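Local coordinates for protein glucosidase (PDB 5Z3K) that probably hydrolyses O-glycosyl bonds as a GH39-family beta-glucosidase from a deep-sea bacterium, at residues A[61-66]-A[127-132]; A[136-141]-A[150-155]; A[208-213]-A[219-224]; A[237-242]-A[260-265]. All coordinates share one frame; numbering follows the deposited sequence.

Contact 1 of 4, residues A[61-66]-A[127-132]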
loop_
_atom_site.group_PDB
_atom_site.type_symbol
_atom_site.label_atom_id
_atom_site.label_comp_id
_atom_site.label_asym_id
_atom_site.label_seq_id
_atom_site.Cartn_x
_atom_site.Cartn_y
_atom_site.Cartn_z
ATOM N N SER A 61 12.465 -12.270 -5.148
ATOM C CA SER A 61 13.103 -11.337 -6.083
ATOM C C SER A 61 14.124 -10.477 -5.357
ATOM O O SER A 61 14.179 -9.254 -5.522
ATOM C CB SER A 61 12.071 -10.443 -6.771
ATOM O OG SER A 61 11.102 -11.236 -7.432
ATOM N N ARG A 62 14.953 -11.124 -4.545
ATOM C CA ARG A 62 15.929 -10.442 -3.713
ATOM C C ARG A 62 17.294 -10.440 -4.386
ATOM O O ARG A 62 17.665 -11.381 -5.094
ATOM C CB ARG A 62 16.027 -11.114 -2.340
ATOM C CG ARG A 62 14.718 -11.163 -1.587
ATOM C CD ARG A 62 14.300 -9.790 -1.124
ATOM N NE ARG A 62 13.040 -9.885 -0.398
ATOM C CZ ARG A 62 12.917 -10.283 0.868
ATOM N NH1 ARG A 62 13.988 -10.609 1.590
ATOM N NH2 ARG A 62 11.711 -10.340 1.419
ATOM N N LEU A 63 18.040 -9.361 -4.168
ATOM C CA LEU A 63 19.437 -9.293 -4.586
ATOM C C LEU A 63 20.253 -9.649 -3.347
ATOM O O LEU A 63 20.647 -8.776 -2.574
ATOM C CB LEU A 63 19.794 -7.914 -5.135
ATOM C CG LEU A 63 21.281 -7.783 -5.500
ATOM C CD1 LEU A 63 21.668 -8.886 -6.472
ATOM C CD2 LEU A 63 21.618 -6.409 -6.069
ATOM N N ASP A 64 20.469 -10.947 -3.133
ATOM C CA ASP A 64 21.164 -11.370 -1.928
ATOM C C ASP A 64 22.639 -10.980 -2.013
ATOM O O ASP A 64 23.221 -10.893 -3.099
ATOM C CB ASP A 64 21.010 -12.876 -1.703
ATOM C CG ASP A 64 21.102 -13.262 -0.224
ATOM O OD1 ASP A 64 21.106 -12.361 0.639
ATOM O OD2 ASP A 64 21.153 -14.471 0.090
ATOM N N THR A 65 23.224 -10.694 -0.854
ATOM C CA THR A 65 24.593 -10.209 -0.778
ATOM C C THR A 65 25.600 -11.326 -0.534
ATOM O O THR A 65 26.797 -11.056 -0.431
ATOM C CB THR A 65 24.720 -9.141 0.315
ATOM O OG1 THR A 65 24.086 -9.601 1.512
ATOM C CG2 THR A 65 24.059 -7.843 -0.138
ATOM N N ILE A 66 25.141 -12.564 -0.413
ATOM C CA ILE A 66 25.989 -13.739 -0.500
ATOM C C ILE A 66 25.424 -14.615 -1.617
ATOM O O ILE A 66 24.357 -14.338 -2.168
ATOM C CB ILE A 66 26.065 -14.509 0.830
ATOM C CG1 ILE A 66 24.669 -15.006 1.224
ATOM C CG2 ILE A 66 26.685 -13.633 1.928
ATOM C CD1 ILE A 66 24.605 -15.679 2.571
ATOM N N GLU A 127 27.132 -2.494 -7.546
ATOM C CA GLU A 127 26.567 -1.412 -8.348
ATOM C C GLU A 127 26.353 -1.840 -9.802
ATOM O O GLU A 127 25.315 -1.522 -10.396
ATOM C CB GLU A 127 27.475 -0.179 -8.252
ATOM C CG GLU A 127 26.971 1.041 -9.017
ATOM C CD GLU A 127 27.794 2.296 -8.737
ATOM O OE1 GLU A 127 28.601 2.282 -7.784
ATOM O OE2 GLU A 127 27.622 3.301 -9.461
ATOM N N GLN A 128 27.294 -2.556 -10.370
ATOM C CA GLN A 128 27.137 -3.023 -11.713
ATOM C C GLN A 128 25.930 -3.974 -11.829
ATOM O O GLN A 128 25.191 -3.897 -12.730
ATOM C CB GLN A 128 28.380 -3.793 -12.171
ATOM C CG GLN A 128 29.650 -3.027 -12.317
ATOM C CD GLN A 128 30.767 -3.940 -12.848
ATOM O OE1 GLN A 128 31.454 -4.578 -12.100
ATOM N NE2 GLN A 128 30.853 -4.064 -14.144
ATOM N N VAL A 129 25.772 -4.829 -10.859
ATOM C CA VAL A 129 24.700 -5.816 -10.921
ATOM C C VAL A 129 23.349 -5.128 -10.749
ATOM O O VAL A 129 22.383 -5.460 -11.443
ATOM C CB VAL A 129 24.951 -6.933 -9.890
ATOM C CG1 VAL A 129 23.702 -7.754 -9.641
ATOM C CG2 VAL A 129 26.084 -7.830 -10.391
ATOM N N VAL A 130 23.276 -4.112 -9.878
ATOM C CA VAL A 130 22.027 -3.355 -9.742
ATOM C C VAL A 130 21.687 -2.658 -11.049
ATOM O O VAL A 130 20.525 -2.639 -11.481
ATOM C CB VAL A 130 22.108 -2.342 -8.584
ATOM C CG1 VAL A 130 20.872 -1.406 -8.603
ATOM C CG2 VAL A 130 22.220 -3.058 -7.245
ATOM N N GLU A 131 22.697 -2.093 -11.712
ATOM C CA GLU A 131 22.433 -1.347 -12.938
ATOM C C GLU A 131 21.860 -2.255 -14.023
ATOM O O GLU A 131 20.915 -1.874 -14.724
ATOM C CB GLU A 131 23.712 -0.656 -13.419
ATOM C CG GLU A 131 23.567 0.088 -14.744
ATOM C CD GLU A 131 24.853 0.778 -15.173
ATOM O OE1 GLU A 131 25.824 0.777 -14.387
ATOM O OE2 GLU A 131 24.892 1.318 -16.299
ATOM N N ASN A 132 22.398 -3.467 -14.170
ATOM C CA ASN A 132 21.884 -4.359 -15.205
ATOM C C ASN A 132 20.559 -5.002 -14.828
ATOM O O ASN A 132 19.806 -5.401 -15.723
ATOM C CB ASN A 132 22.913 -5.439 -15.545
ATOM C CG ASN A 132 24.063 -4.891 -16.375
ATOM O OD1 ASN A 132 23.934 -3.840 -17.017
ATOM N ND2 ASN A 132 25.198 -5.588 -16.355
#

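Contact 2 of 4, residues A[136-141]-A[150-155]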
loop_
_atom_site.group_PDB
_atom_site.type_symbol
_atom_site.label_atom_id
_atom_site.label_comp_id
_atom_site.label_asym_id
_atom_site.label_seq_id
_atom_site.Cartn_x
_atom_site.Cartn_y
_atom_site.Cartn_z
ATOM N N HIS A 136 17.569 -4.556 -17.315
ATOM C CA HIS A 136 16.724 -5.675 -17.714
ATOM C C HIS A 136 15.244 -5.312 -17.628
ATOM O O HIS A 136 14.453 -5.708 -18.493
ATOM C CB HIS A 136 17.040 -6.896 -16.850
ATOM C CG HIS A 136 16.155 -8.066 -17.108
ATOM N ND1 HIS A 136 16.314 -8.900 -18.199
ATOM C CD2 HIS A 136 15.100 -8.552 -16.413
ATOM C CE1 HIS A 136 15.393 -9.846 -18.163
ATOM N NE2 HIS A 136 14.640 -9.654 -17.092
ATOM N N TYR A 137 14.843 -4.548 -16.614
ATOM C CA TYR A 137 13.426 -4.250 -16.447
ATOM C C TYR A 137 13.000 -2.916 -17.045
ATOM O O TYR A 137 11.798 -2.648 -17.102
ATOM C CB TYR A 137 13.043 -4.315 -14.960
ATOM C CG TYR A 137 13.048 -5.757 -14.499
ATOM C CD1 TYR A 137 12.135 -6.667 -15.028
ATOM C CD2 TYR A 137 14.007 -6.229 -13.608
ATOM C CE1 TYR A 137 12.143 -7.991 -14.650
ATOM C CE2 TYR A 137 14.024 -7.563 -13.220
ATOM C CZ TYR A 137 13.090 -8.439 -13.742
ATOM O OH TYR A 137 13.113 -9.779 -13.391
ATOM N N VAL A 138 13.938 -2.090 -17.520
ATOM C CA VAL A 138 13.620 -0.780 -18.068
ATOM C C VAL A 138 13.996 -0.663 -19.542
ATOM O O VAL A 138 13.251 -0.060 -20.325
ATOM C CB VAL A 138 14.283 0.346 -17.246
ATOM C CG1 VAL A 138 14.033 1.705 -17.902
ATOM C CG2 VAL A 138 13.749 0.342 -15.805
ATOM N N CYS A 139 15.133 -1.239 -19.951
ATOM C CA CYS A 139 15.654 -1.066 -21.307
ATOM C C CYS A 139 15.701 -2.365 -22.109
ATOM O O CYS A 139 16.382 -2.418 -23.135
ATOM C CB CYS A 139 17.055 -0.442 -21.260
ATOM S SG CYS A 139 17.125 1.079 -20.295
ATOM N N GLY A 140 15.011 -3.416 -21.672
ATOM C CA GLY A 140 15.018 -4.664 -22.421
ATOM C C GLY A 140 16.291 -5.485 -22.362
ATOM O O GLY A 140 16.400 -6.470 -23.099
ATOM N N TRP A 141 17.249 -5.131 -21.504
ATOM C CA TRP A 141 18.527 -5.837 -21.444
ATOM C C TRP A 141 18.338 -7.297 -21.044
ATOM O O TRP A 141 17.552 -7.612 -20.149
ATOM C CB TRP A 141 19.452 -5.133 -20.445
ATOM C CG TRP A 141 20.871 -5.606 -20.413
ATOM C CD1 TRP A 141 21.899 -5.162 -21.199
ATOM C CD2 TRP A 141 21.439 -6.583 -19.524
ATOM N NE1 TRP A 141 23.064 -5.815 -20.868
ATOM C CE2 TRP A 141 22.809 -6.691 -19.844
ATOM C CE3 TRP A 141 20.923 -7.376 -18.492
ATOM C CZ2 TRP A 141 23.670 -7.565 -19.170
ATOM C CZ3 TRP A 141 21.770 -8.242 -17.826
ATOM C CH2 TRP A 141 23.138 -8.328 -18.165
ATOM N N SER A 150 8.916 1.641 -12.595
ATOM C CA SER A 150 9.069 3.085 -12.498
ATOM C C SER A 150 9.731 3.538 -11.203
ATOM O O SER A 150 10.279 4.645 -11.158
ATOM C CB SER A 150 7.702 3.765 -12.617
ATOM O OG SER A 150 6.870 3.391 -11.531
ATOM N N HIS A 151 9.689 2.718 -10.160
ATOM C CA HIS A 151 10.154 3.094 -8.837
ATOM C C HIS A 151 11.106 2.032 -8.315
ATOM O O HIS A 151 10.804 0.837 -8.383
ATOM C CB HIS A 151 8.970 3.252 -7.884
ATOM C CG HIS A 151 8.196 4.514 -8.088
ATOM N ND1 HIS A 151 7.445 4.750 -9.222
ATOM C CD2 HIS A 151 8.060 5.615 -7.310
ATOM C CE1 HIS A 151 6.878 5.941 -9.130
ATOM N NE2 HIS A 151 7.233 6.485 -7.979
ATOM N N TRP A 152 12.248 2.468 -7.787
ATOM C CA TRP A 152 13.275 1.575 -7.267
ATOM C C TRP A 152 13.561 1.954 -5.822
ATOM O O TRP A 152 14.000 3.079 -5.537
ATOM C CB TRP A 152 14.534 1.635 -8.142
ATOM C CG TRP A 152 14.278 1.091 -9.518
ATOM C CD1 TRP A 152 13.746 1.762 -10.583
ATOM C CD2 TRP A 152 14.494 -0.252 -9.963
ATOM N NE1 TRP A 152 13.644 0.924 -11.672
ATOM C CE2 TRP A 152 14.096 -0.317 -11.314
ATOM C CE3 TRP A 152 15.000 -1.404 -9.354
ATOM C CZ2 TRP A 152 14.189 -1.488 -12.068
ATOM C CZ3 TRP A 152 15.091 -2.570 -10.109
ATOM C CH2 TRP A 152 14.683 -2.599 -11.449
ATOM N N GLU A 153 13.288 1.025 -4.913
ATOM C CA GLU A 153 13.447 1.251 -3.487
ATOM C C GLU A 153 14.670 0.503 -2.988
ATOM O O GLU A 153 14.827 -0.695 -3.255
ATOM C CB GLU A 153 12.210 0.787 -2.707
ATOM C CG GLU A 153 12.292 1.030 -1.181
ATOM C CD GLU A 153 11.064 0.518 -0.442
ATOM O OE1 GLU A 153 10.651 1.139 0.567
ATOM O OE2 GLU A 153 10.505 -0.510 -0.884
ATOM N N PHE A 154 15.511 1.191 -2.234
ATOM C CA PHE A 154 16.610 0.539 -1.535
ATOM C C PHE A 154 16.309 0.483 -0.046
ATOM O O PHE A 154 16.201 1.524 0.609
ATOM C CB PHE A 154 17.949 1.244 -1.752
ATOM C CG PHE A 154 19.086 0.542 -1.050
ATOM C CD1 PHE A 154 19.742 -0.516 -1.659
ATOM C CD2 PHE A 154 19.453 0.901 0.240
ATOM C CE1 PHE A 154 20.770 -1.198 -1.002
ATOM C CE2 PHE A 154 20.479 0.233 0.905
ATOM C CZ PHE A 154 21.127 -0.828 0.282
ATOM N N GLY A 155 16.220 -0.727 0.492
ATOM C CA GLY A 155 16.087 -0.898 1.925
ATOM C C GLY A 155 14.797 -1.560 2.372
ATOM O O GLY A 155 13.771 -1.488 1.689
#

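Contact 3 of 4, residues A[208-213]-A[219-224]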
loop_
_atom_site.group_PDB
_atom_site.type_symbol
_atom_site.label_atom_id
_atom_site.label_comp_id
_atom_site.label_asym_id
_atom_site.label_seq_id
_atom_site.Cartn_x
_atom_site.Cartn_y
_atom_site.Cartn_z
ATOM N N GLU A 208 17.091 10.546 10.579
ATOM C CA GLU A 208 17.946 11.730 10.479
ATOM C C GLU A 208 19.280 11.408 9.803
ATOM O O GLU A 208 19.740 12.147 8.925
ATOM C CB GLU A 208 18.178 12.316 11.874
ATOM C CG GLU A 208 17.014 13.139 12.408
ATOM C CD GLU A 208 15.944 12.305 13.109
ATOM O OE1 GLU A 208 15.924 11.061 12.943
ATOM O OE2 GLU A 208 15.111 12.910 13.827
ATOM N N GLY A 209 19.921 10.312 10.209
ATOM C CA GLY A 209 21.222 9.975 9.644
ATOM C C GLY A 209 21.172 9.669 8.161
ATOM O O GLY A 209 22.114 9.987 7.422
ATOM N N PHE A 210 20.077 9.050 7.703
ATOM C CA PHE A 210 19.902 8.802 6.275
ATOM C C PHE A 210 19.662 10.104 5.513
ATOM O O PHE A 210 20.306 10.366 4.491
ATOM C CB PHE A 210 18.743 7.820 6.067
ATOM C CG PHE A 210 18.519 7.444 4.635
ATOM C CD1 PHE A 210 19.451 6.669 3.952
ATOM C CD2 PHE A 210 17.376 7.863 3.964
ATOM C CE1 PHE A 210 19.252 6.327 2.634
ATOM C CE2 PHE A 210 17.176 7.525 2.638
ATOM C CZ PHE A 210 18.113 6.751 1.975
ATOM N N LEU A 211 18.727 10.927 5.991
ATOM C CA LEU A 211 18.455 12.208 5.342
ATOM C C LEU A 211 19.693 13.099 5.339
ATOM O O LEU A 211 19.953 13.812 4.361
ATOM C CB LEU A 211 17.298 12.911 6.044
ATOM C CG LEU A 211 15.935 12.263 5.771
ATOM C CD1 LEU A 211 14.915 12.672 6.829
ATOM C CD2 LEU A 211 15.479 12.664 4.380
ATOM N N ASP A 212 20.458 13.082 6.431
ATOM C CA ASP A 212 21.674 13.890 6.491
ATOM C C ASP A 212 22.682 13.433 5.443
ATOM O O ASP A 212 23.313 14.260 4.775
ATOM C CB ASP A 212 22.277 13.828 7.895
ATOM C CG ASP A 212 23.563 14.648 8.024
ATOM O OD1 ASP A 212 23.507 15.889 7.888
ATOM O OD2 ASP A 212 24.630 14.047 8.266
ATOM N N TYR A 213 22.814 12.116 5.259
ATOM C CA TYR A 213 23.781 11.590 4.301
ATOM C C TYR A 213 23.424 11.974 2.871
ATOM O O TYR A 213 24.284 12.440 2.112
ATOM C CB TYR A 213 23.886 10.066 4.426
ATOM C CG TYR A 213 24.757 9.466 3.343
ATOM C CD1 TYR A 213 24.212 9.058 2.125
ATOM C CD2 TYR A 213 26.128 9.324 3.530
ATOM C CE1 TYR A 213 25.017 8.528 1.127
ATOM C CE2 TYR A 213 26.934 8.792 2.542
ATOM C CZ TYR A 213 26.371 8.397 1.343
ATOM O OH TYR A 213 27.170 7.868 0.350
ATOM N N VAL A 219 22.922 12.964 -2.953
ATOM C CA VAL A 219 22.423 11.707 -3.517
ATOM C C VAL A 219 20.946 11.874 -3.867
ATOM O O VAL A 219 20.190 12.448 -3.070
ATOM C CB VAL A 219 22.642 10.541 -2.537
ATOM C CG1 VAL A 219 22.168 9.212 -3.145
ATOM C CG2 VAL A 219 24.123 10.454 -2.128
ATOM N N PRO A 220 20.490 11.416 -5.035
ATOM C CA PRO A 220 19.060 11.547 -5.365
ATOM C C PRO A 220 18.192 10.814 -4.356
ATOM O O PRO A 220 18.528 9.721 -3.901
ATOM C CB PRO A 220 18.949 10.910 -6.755
ATOM C CG PRO A 220 20.338 10.878 -7.293
ATOM C CD PRO A 220 21.250 10.761 -6.112
ATOM N N LEU A 221 17.055 11.427 -4.015
ATOM C CA LEU A 221 16.059 10.837 -3.111
ATOM C C LEU A 221 14.699 11.295 -3.632
ATOM O O LEU A 221 14.178 12.334 -3.215
ATOM C CB LEU A 221 16.279 11.249 -1.659
ATOM C CG LEU A 221 15.350 10.651 -0.597
ATOM C CD1 LEU A 221 15.767 9.225 -0.211
ATOM C CD2 LEU A 221 15.267 11.557 0.639
ATOM N N ASP A 222 14.149 10.529 -4.572
ATOM C CA ASP A 222 12.856 10.884 -5.150
ATOM C C ASP A 222 11.711 10.614 -4.181
ATOM O O ASP A 222 10.678 11.297 -4.229
ATOM C CB ASP A 222 12.668 10.130 -6.467
ATOM C CG ASP A 222 13.722 10.502 -7.500
ATOM O OD1 ASP A 222 13.874 11.703 -7.782
ATOM O OD2 ASP A 222 14.411 9.608 -8.025
ATOM N N PHE A 223 11.874 9.646 -3.281
ATOM C CA PHE A 223 10.855 9.379 -2.282
ATOM C C PHE A 223 11.517 8.881 -1.010
ATOM O O PHE A 223 12.559 8.228 -1.048
ATOM C CB PHE A 223 9.803 8.364 -2.774
ATOM C CG PHE A 223 10.369 7.019 -3.153
ATOM C CD1 PHE A 223 10.539 6.019 -2.199
ATOM C CD2 PHE A 223 10.697 6.742 -4.465
ATOM C CE1 PHE A 223 11.045 4.759 -2.558
ATOM C CE2 PHE A 223 11.207 5.491 -4.831
ATOM C CZ PHE A 223 11.382 4.501 -3.872
ATOM N N LEU A 224 10.916 9.223 0.120
ATOM C CA LEU A 224 11.307 8.685 1.413
ATOM C C LEU A 224 10.264 7.645 1.798
ATOM O O LEU A 224 9.081 7.971 1.921
ATOM C CB LEU A 224 11.402 9.804 2.457
ATOM C CG LEU A 224 12.086 9.604 3.820
ATOM C CD1 LEU A 224 11.234 8.739 4.762
ATOM C CD2 LEU A 224 13.509 9.063 3.685
#

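Contact 4 of 4, residues A[237-242]-A[260-265]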
loop_
_atom_site.group_PDB
_atom_site.type_symbol
_atom_site.label_atom_id
_atom_site.label_comp_id
_atom_site.label_asym_id
_atom_site.label_seq_id
_atom_site.Cartn_x
_atom_site.Cartn_y
_atom_site.Cartn_z
HETATM N N MSE A 237 -6.951 6.556 11.380
HETATM C CA MSE A 237 -6.387 7.885 11.200
HETATM C C MSE A 237 -4.850 7.885 11.246
HETATM O O MSE A 237 -4.230 8.815 10.738
HETATM C CB MSE A 237 -6.958 8.843 12.263
HETATM C CG MSE A 237 -6.646 10.334 12.041
HETATM SE SE MSE A 237 -7.274 11.048 10.310
HETATM C CE MSE A 237 -9.211 11.035 10.625
ATOM N N ASP A 238 -4.243 6.832 11.813
ATOM C CA ASP A 238 -2.804 6.855 12.099
ATOM C C ASP A 238 -1.967 7.222 10.879
ATOM O O ASP A 238 -0.970 7.946 10.990
ATOM C CB ASP A 238 -2.333 5.495 12.612
ATOM C CG ASP A 238 -2.540 5.315 14.088
ATOM O OD1 ASP A 238 -3.247 6.151 14.711
ATOM O OD2 ASP A 238 -2.025 4.297 14.612
ATOM N N PHE A 239 -2.336 6.710 9.707
ATOM C CA PHE A 239 -1.462 6.892 8.552
ATOM C C PHE A 239 -1.364 8.355 8.151
ATOM O O PHE A 239 -0.280 8.831 7.786
ATOM C CB PHE A 239 -1.950 5.986 7.431
ATOM C CG PHE A 239 -2.155 4.597 7.915
ATOM C CD1 PHE A 239 -1.060 3.788 8.201
ATOM C CD2 PHE A 239 -3.421 4.131 8.188
ATOM C CE1 PHE A 239 -1.234 2.521 8.707
ATOM C CE2 PHE A 239 -3.609 2.865 8.696
ATOM C CZ PHE A 239 -2.526 2.058 8.957
ATOM N N ARG A 240 -2.462 9.100 8.269
ATOM C CA ARG A 240 -2.400 10.544 8.042
ATOM C C ARG A 240 -1.538 11.216 9.099
ATOM O O ARG A 240 -0.680 12.052 8.778
ATOM C CB ARG A 240 -3.803 11.155 8.052
ATOM C CG ARG A 240 -3.770 12.669 7.906
ATOM C CD ARG A 240 -5.112 13.301 8.244
ATOM N NE ARG A 240 -6.166 12.881 7.323
ATOM C CZ ARG A 240 -7.436 13.275 7.433
ATOM N NH1 ARG A 240 -7.790 14.095 8.425
ATOM N NH2 ARG A 240 -8.346 12.857 6.565
ATOM N N THR A 241 -1.754 10.855 10.367
ATOM C CA THR A 241 -0.987 11.447 11.467
ATOM C C THR A 241 0.511 11.215 11.294
ATOM O O THR A 241 1.311 12.145 11.451
ATOM C CB THR A 241 -1.461 10.884 12.806
ATOM O OG1 THR A 241 -2.851 11.167 12.970
ATOM C CG2 THR A 241 -0.679 11.503 13.976
ATOM N N ILE A 242 0.917 9.982 10.969
ATOM C CA ILE A 242 2.353 9.722 10.840
ATOM C C ILE A 242 2.929 10.476 9.647
ATOM O O ILE A 242 4.018 11.062 9.727
ATOM C CB ILE A 242 2.643 8.213 10.730
ATOM C CG1 ILE A 242 2.025 7.436 11.896
ATOM C CG2 ILE A 242 4.153 7.971 10.670
ATOM C CD1 ILE A 242 2.524 7.869 13.249
ATOM N N LEU A 260 6.466 11.146 -0.203
ATOM C CA LEU A 260 6.369 10.209 0.910
ATOM C C LEU A 260 5.729 8.917 0.410
ATOM O O LEU A 260 4.601 8.935 -0.087
ATOM C CB LEU A 260 5.545 10.791 2.054
ATOM C CG LEU A 260 6.097 12.030 2.755
ATOM C CD1 LEU A 260 5.486 12.142 4.150
ATOM C CD2 LEU A 260 7.622 11.991 2.815
ATOM N N LEU A 261 6.436 7.803 0.545
ATOM C CA LEU A 261 5.914 6.514 0.104
ATOM C C LEU A 261 5.690 5.627 1.318
ATOM O O LEU A 261 6.635 5.320 2.052
ATOM C CB LEU A 261 6.866 5.845 -0.888
ATOM C CG LEU A 261 6.252 4.782 -1.800
ATOM C CD1 LEU A 261 7.078 4.675 -3.075
ATOM C CD2 LEU A 261 6.196 3.441 -1.093
ATOM N N LEU A 262 4.444 5.204 1.509
ATOM C CA LEU A 262 4.062 4.336 2.616
ATOM C C LEU A 262 4.240 2.891 2.145
ATOM O O LEU A 262 3.368 2.327 1.480
ATOM C CB LEU A 262 2.633 4.661 3.046
ATOM C CG LEU A 262 1.933 3.915 4.182
ATOM C CD1 LEU A 262 2.814 3.834 5.440
ATOM C CD2 LEU A 262 0.574 4.583 4.462
ATOM N N SER A 263 5.394 2.289 2.477
ATOM C CA SER A 263 5.769 0.996 1.900
ATOM C C SER A 263 5.036 -0.183 2.523
ATOM O O SER A 263 4.962 -1.250 1.895
ATOM C CB SER A 263 7.281 0.778 2.042
ATOM O OG SER A 263 7.953 1.420 0.975
ATOM N N TYR A 264 4.540 -0.031 3.751
ATOM C CA TYR A 264 3.688 -1.014 4.416
ATOM C C TYR A 264 2.623 -0.249 5.167
ATOM O O TYR A 264 2.951 0.678 5.915
ATOM C CB TYR A 264 4.400 -1.863 5.474
ATOM C CG TYR A 264 5.539 -2.782 5.104
ATOM C CD1 TYR A 264 6.805 -2.279 4.835
ATOM C CD2 TYR A 264 5.377 -4.158 5.154
ATOM C CE1 TYR A 264 7.870 -3.127 4.556
ATOM C CE2 TYR A 264 6.437 -5.025 4.872
ATOM C CZ TYR A 264 7.685 -4.499 4.584
ATOM O OH TYR A 264 8.750 -5.352 4.308
ATOM N N TRP A 265 1.379 -0.673 5.029
ATOM C CA TRP A 265 0.337 -0.198 5.927
ATOM C C TRP A 265 -0.713 -1.287 6.050
ATOM O O TRP A 265 -1.052 -1.954 5.064
ATOM C CB TRP A 265 -0.273 1.124 5.457
ATOM C CG TRP A 265 -1.246 1.060 4.310
ATOM C CD1 TRP A 265 -0.966 1.247 2.993
ATOM C CD2 TRP A 265 -2.668 0.864 4.393
ATOM N NE1 TRP A 265 -2.110 1.154 2.243
ATOM C CE2 TRP A 265 -3.172 0.922 3.076
ATOM C CE3 TRP A 265 -3.560 0.648 5.448
ATOM C CZ2 TRP A 265 -4.528 0.765 2.785
ATOM C CZ3 TRP A 265 -4.913 0.486 5.151
ATOM C CH2 TRP A 265 -5.377 0.549 3.832
#

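Contact 1 of 4, residues A[61-66]-A[127-132]
L63 reaches from its loop to helix 123-138 and meets two consecutive valines there, one with each branch of its fork. The apolar touches carry everything between these two segments: CD2 of L63 presses on CG2 of V130 at 3.6 Å, and CD1 of L63 lies 3.9 Å from CG1 of V129. With CG anti to the backbone N, chi1 176° carries the fork toward the helix, and one methyl goes to each valine. It runs roughly at a right angle to V130 and more slantwise to V129. All three residues are buried, and W76 also packs on L63. The polar groups of both segments turn to partners outside this pair: D64 OD1 accepts from N116 ND2 and from the backbone N of E112, while E127 and E131 form salt bridges to R181 and R185 of helix 169-186. This is a loop-on-helix contact of a TIM barrel, in which a long excursion after strand 53-55 folds back onto an outer helix.

Contact 2 of 4, residues A[136-141]-A[150-155]
W152 leaves strand 151-154 pointing at the end of helix 123-138, where Y137 and V138 receive the rim of its indole. From CB, the first torsion sets CG anti to the carbonyl carbon (chi1 -66°), and the ring system extends outward from the strand. NE1 comes first: CG2 of V138 sits 4.2 Å from it, near the indole plane, while the N-H makes a weak hydrogen bond to the O of V149. Past CE2 comes CZ2, the atom that both helix residues share. The same V138 methyl lies 4.2 Å from CZ2, and CB of Y137 is at an equal 4.2 Å, again at the edge. Here, in the TIM barrel, strand 151-154 packs against helix 123-138, which precedes it in the chain, through this indole. At the far corner, CH2 approaches the Y137 ring obliquely. V134, V183 and F107 add to the packing round W152. The Y137 ring has its own cover, because CD2 of H136 stands 3.3 Å above its plane, over the centre. H136 is held in turn by ND1 donating to the O of W141 at 2.6 Å.

Contact 3 of 4, residues A[208-213]-A[219-224]
F210 and L211 form the tight end of this contact, facing L221 and L224 with methyls and a ring edge. The closest touch is CE2 of F210 against CD1 of L221 at 3.6 Å, an oblique approach to the ring. CD2 of L224 comes to the ring's edge near its plane, 4.1 Å from CD2 of F210, so both leucines come to the CE2 corner of the phenyl. L211 closes the group: its CD2 lies 3.9 Å from CD2 of L221 and 4.2 Å from CD2 of L224, crossing both leucines at about a right angle. F210 has CG anti to the backbone N (chi1 -177°), which carries the ring off the helix and in among them; Y176 adds an edge-to-face ring partner. An alanine here would take the ring away and is likely to leave L221 CD1 and L224 CD2 facing a gap. The segments belong to one beta-alpha-beta unit of the TIM barrel, strand 191-197, helix 208-216, strand 223-229; L221 lies in the connection before strand 223-229 and L224 in that strand. Toward V219 the packing thins. There a single pair, CE1 of Y213 and CG2 of V219 at 3.9 Å, joins the segments, again obliquely to the ring. Y213 is partly exposed; its hydroxyl hydrogen-bonds to E174, the ring of Y173 meets its ring, and A177 touches its side chain.

Contact 4 of 4, residues A[237-242]-A[260-265]
F239 lays one ring face against the indole of W265 in an edge-to-face pair, centroids 5.3 Å apart and planes at 64°. The indole atom doing the touching is CE3, 3.8 Å above the phenyl plane and offset toward its rim. The root of the tryptophan joins in: CB of W265 lies 3.7 Å from CE1 of F239. Lower down the side chain, CD2 of L262 meets CB of F239 at 4.1 Å, crossing it at about a right angle. W265 can turn its edge this way because CG sits between the backbone N and the carbonyl carbon (chi1 77°), which turns the indole so that its CE3 edge faces the F239 ring. A serine in place of F239 would probably leave the W265 edge and the L262 methyl without their aromatic partner. Farther out, F301 makes an edge-to-face pair with W265, and A287 of helix 277-291 touches both side chains. The contact thus lies between helix 238-252 and strand 259-266, with helix 277-291 flanking it, in the barrel's beta-alpha-beta unit that starts from strand 223-229.

The four contacts follow one another along the chain, and contacts 2 to 4 all reach the closed eight-stranded parallel barrel. Contacts 1 and 2 share helix 123-138, with centres about 11 Å apart, and touch where N132 O meets the W141 ring. Contacts 2 and 3, about 19 Å apart between centres, meet through the F223 ring packing on W152 and E153. Contacts 3 and 4 lie on neighbouring strands, 223-229 and 259-266, which L224 O and L261 N probably link by a hydrogen bond. A probable E153–S263 bond joins contacts 2 and 4 across the barrel interior. Contacts 2, 3 and 4 thus pack helices 123-138, 208-216 and 238-252 on one barrel; contact 1 adds a loop.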